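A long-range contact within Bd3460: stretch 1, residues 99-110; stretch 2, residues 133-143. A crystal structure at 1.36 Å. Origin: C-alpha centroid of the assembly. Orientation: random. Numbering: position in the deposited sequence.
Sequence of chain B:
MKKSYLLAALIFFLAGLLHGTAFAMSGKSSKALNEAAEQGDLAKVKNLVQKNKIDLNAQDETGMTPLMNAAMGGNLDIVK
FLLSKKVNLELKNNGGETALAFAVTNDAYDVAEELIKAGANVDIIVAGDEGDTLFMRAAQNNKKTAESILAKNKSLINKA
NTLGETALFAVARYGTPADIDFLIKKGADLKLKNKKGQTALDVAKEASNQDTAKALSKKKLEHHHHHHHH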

# COMPACT_ATOMS: atom_id res chain seq x y z
N ALA B 99 11.66 0.80 18.45
CA ALA B 99 10.37 0.84 17.77
C ALA B 99 10.12 2.14 17.03
O ALA B 99 9.59 2.12 15.91
CB ALA B 99 9.20 0.56 18.73
N LEU B 100 10.49 3.26 17.63
CA LEU B 100 10.29 4.55 16.98
C LEU B 100 11.13 4.64 15.70
O LEU B 100 10.64 5.16 14.67
CB LEU B 100 10.60 5.70 17.94
CG LEU B 100 10.48 7.10 17.33
CD1 LEU B 100 9.11 7.38 16.71
CD2 LEU B 100 10.78 8.15 18.40
N ALA B 101 12.36 4.17 15.75
CA ALA B 101 13.15 4.09 14.52
C ALA B 101 12.53 3.20 13.48
O ALA B 101 12.50 3.60 12.31
CB ALA B 101 14.57 3.65 14.81
N PHE B 102 12.00 2.06 13.86
CA PHE B 102 11.27 1.21 12.90
C PHE B 102 10.11 1.94 12.26
O PHE B 102 9.91 1.84 11.05
CB PHE B 102 10.78 -0.07 13.55
CG PHE B 102 11.79 -1.15 13.61
CD1 PHE B 102 12.03 -1.91 12.48
CD2 PHE B 102 12.55 -1.43 14.76
CE1 PHE B 102 12.98 -2.90 12.47
CE2 PHE B 102 13.48 -2.47 14.75
CZ PHE B 102 13.68 -3.20 13.60
N ALA B 103 9.36 2.70 13.05
CA ALA B 103 8.20 3.40 12.53
C ALA B 103 8.63 4.46 11.52
O ALA B 103 8.12 4.51 10.40
CB ALA B 103 7.41 4.05 13.65
N VAL B 104 9.56 5.33 11.91
CA VAL B 104 10.00 6.41 11.02
C VAL B 104 10.57 5.84 9.74
O VAL B 104 10.22 6.26 8.62
CB VAL B 104 10.98 7.34 11.75
CG1 VAL B 104 11.71 8.24 10.79
CG2 VAL B 104 10.19 8.14 12.79
N THR B 105 11.47 4.86 9.86
CA THR B 105 12.16 4.35 8.68
C THR B 105 11.26 3.56 7.75
O THR B 105 11.58 3.43 6.57
CB THR B 105 13.38 3.49 9.04
OG1 THR B 105 12.95 2.39 9.83
CG2 THR B 105 14.45 4.30 9.79
N ASN B 106 10.14 3.04 8.24
CA ASN B 106 9.15 2.38 7.41
C ASN B 106 7.96 3.25 7.06
O ASN B 106 6.95 2.74 6.58
CB ASN B 106 8.73 1.05 8.05
CG ASN B 106 9.81 -0.03 7.92
OD1 ASN B 106 9.86 -0.75 6.90
ND2 ASN B 106 10.67 -0.15 8.93
N ASP B 107 8.10 4.57 7.23
CA ASP B 107 7.09 5.55 6.88
C ASP B 107 5.76 5.35 7.60
O ASP B 107 4.72 5.81 7.14
CB ASP B 107 6.87 5.63 5.36
CG ASP B 107 8.06 6.17 4.59
OD1 ASP B 107 9.18 6.24 5.09
OD2 ASP B 107 7.91 6.56 3.44
N ALA B 108 5.82 4.78 8.81
CA ALA B 108 4.66 4.65 9.68
C ALA B 108 4.62 5.86 10.61
O ALA B 108 4.86 5.77 11.80
CB ALA B 108 4.69 3.36 10.46
N TYR B 109 4.31 7.01 10.02
CA TYR B 109 4.40 8.26 10.74
C TYR B 109 3.25 8.50 11.71
O TYR B 109 3.44 9.18 12.71
CB TYR B 109 4.58 9.41 9.75
CG TYR B 109 6.01 9.48 9.27
CD1 TYR B 109 7.01 9.96 10.11
CD2 TYR B 109 6.40 9.03 8.00
CE1 TYR B 109 8.34 10.02 9.71
CE2 TYR B 109 7.73 9.07 7.59
CZ TYR B 109 8.69 9.58 8.44
OH TYR B 109 10.01 9.68 8.07
N ASP B 110 2.09 7.89 11.47
CA ASP B 110 1.06 7.84 12.51
C ASP B 110 1.55 7.12 13.78
O ASP B 110 1.33 7.58 14.92
CB ASP B 110 -0.24 7.20 11.99
CG ASP B 110 -0.04 5.74 11.35
OD1 ASP B 110 1.12 5.26 10.99
OD2 ASP B 110 -1.10 5.06 11.22
N THR B 133 20.50 10.43 12.10
CA THR B 133 19.60 10.64 13.22
C THR B 133 18.16 10.38 12.81
O THR B 133 17.80 10.51 11.63
CB THR B 133 19.69 12.04 13.82
OG1 THR B 133 19.25 12.98 12.83
CG2 THR B 133 21.11 12.36 14.26
N LEU B 134 17.33 10.03 13.77
CA LEU B 134 15.88 9.95 13.54
C LEU B 134 15.34 11.24 12.91
O LEU B 134 14.52 11.21 11.98
CB LEU B 134 15.14 9.68 14.85
CG LEU B 134 13.67 9.32 14.71
CD1 LEU B 134 13.54 7.86 14.27
CD2 LEU B 134 12.94 9.52 16.02
N PHE B 135 15.80 12.37 13.45
CA PHE B 135 15.37 13.67 12.92
C PHE B 135 15.67 13.79 11.44
O PHE B 135 14.82 14.23 10.67
CB PHE B 135 16.01 14.86 13.66
CG PHE B 135 15.64 16.15 13.02
CD1 PHE B 135 14.35 16.64 13.14
CD2 PHE B 135 16.55 16.84 12.23
CE1 PHE B 135 13.97 17.79 12.46
CE2 PHE B 135 16.18 17.95 11.54
CZ PHE B 135 14.89 18.45 11.66
N MET B 136 16.89 13.42 11.04
CA MET B 136 17.24 13.51 9.63
C MET B 136 16.32 12.71 8.73
O MET B 136 15.92 13.18 7.67
CB MET B 136 18.69 13.04 9.40
CG MET B 136 19.68 14.04 9.89
SD MET B 136 21.37 13.41 9.91
CE MET B 136 21.74 13.33 8.17
N ARG B 137 16.01 11.51 9.13
CA ARG B 137 15.17 10.65 8.35
C ARG B 137 13.76 11.23 8.22
O ARG B 137 13.16 11.26 7.13
CB ARG B 137 15.17 9.22 8.92
CG ARG B 137 14.41 8.21 8.06
CD ARG B 137 14.90 8.08 6.63
NE ARG B 137 16.36 7.92 6.59
CZ ARG B 137 17.03 6.78 6.76
NH1 ARG B 137 16.39 5.63 6.86
NH2 ARG B 137 18.35 6.80 6.82
N ALA B 138 13.20 11.70 9.34
CA ALA B 138 11.90 12.39 9.31
C ALA B 138 11.94 13.67 8.47
O ALA B 138 11.01 13.95 7.72
CB ALA B 138 11.44 12.69 10.72
N ALA B 139 13.03 14.42 8.56
CA ALA B 139 13.13 15.68 7.82
C ALA B 139 13.04 15.51 6.34
O ALA B 139 12.49 16.35 5.65
CB ALA B 139 14.41 16.43 8.18
N GLN B 140 13.56 14.41 5.83
CA GLN B 140 13.47 14.18 4.40
C GLN B 140 12.06 13.82 3.96
O GLN B 140 11.77 13.93 2.79
CB GLN B 140 14.41 13.08 3.95
CG GLN B 140 15.88 13.46 3.95
CD GLN B 140 16.74 12.46 3.19
OE1 GLN B 140 17.40 11.62 3.81
NE2 GLN B 140 16.74 12.51 1.88
N ASN B 141 11.19 13.39 4.86
CA ASN B 141 9.97 12.67 4.49
C ASN B 141 8.67 13.14 5.12
O ASN B 141 7.65 13.02 4.48
CB ASN B 141 10.16 11.18 4.80
CG ASN B 141 11.19 10.55 3.89
OD1 ASN B 141 11.00 10.47 2.67
ND2 ASN B 141 12.34 10.19 4.46
N ASN B 142 8.66 13.55 6.39
CA ASN B 142 7.41 13.89 7.07
C ASN B 142 7.63 15.06 7.99
O ASN B 142 8.22 14.91 9.05
CB ASN B 142 6.85 12.68 7.82
CG ASN B 142 5.45 12.92 8.33
OD1 ASN B 142 5.26 13.67 9.30
ND2 ASN B 142 4.46 12.34 7.66
N LYS B 143 7.13 16.22 7.58
CA LYS B 143 7.35 17.45 8.30
C LYS B 143 6.74 17.45 9.70
O LYS B 143 7.35 17.95 10.63
CB LYS B 143 6.78 18.63 7.46
CG LYS B 143 6.92 20.02 8.07
CD LYS B 143 6.06 21.05 7.32
CE LYS B 143 6.84 21.89 6.33
NZ LYS B 143 6.19 23.22 6.18
O HOH W 1 13.82 4.68 5.62

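The two stretches of Bd3460 meet through packing rather than direct polar bonds: no hydrogen bond crosses between them, and together they bury 460 Å². Helices 99-105 and 134-141 run in nearly the same direction, at 22°, with their axes 9.9 Å apart at closest approach.

Apolar contacts centre on Leu134, whose CA-to-CB bond points toward the first stretch. Leu134 CD2 lies 3.5 Å from Leu100 CD2; Leu134 CD1 lies 3.6 Å from Val104 CB and 3.8 Å from Ala101 CA. One turn further on, Val104 CG1 packs against the aliphatic part of Arg137, 3.8 Å from its CG, and is 4.5 Å from Ala138 CB. The small side chains of Ala101 and Ala138 accompany the closest backbone approaches, with CA-CA distances of 6.5 Å for both Ala101-Leu134 and Val104-Ala138.

Beyond the first helix, Tyr109 provides the aromatic part of the contact. Asn142 CB sits 3.4 Å from the centroid of the Tyr109 ring and only 4° off the ring normal, a CH-pi contact almost exactly over one face. The ring also approaches Ala138, with Tyr109 CE1 4.2 Å from Ala138 CB, while Tyr109 OH lies 3.6 Å from Asn141 CB.

Polar linkage is indirect. Water 1 donates to Thr105 O at 2.7 Å and accepts from Arg137 NH1 at 3.0 Å, bridging the stretches where Arg137 NH1 also lies 3.8 Å from Thr105 CG2. Some polar groups are bonded within their own stretch: Thr105 OG1 donates to Ala101 O at 2.8 Å, and Asn141 ND2 donates to Arg137 O at 3.0 Å.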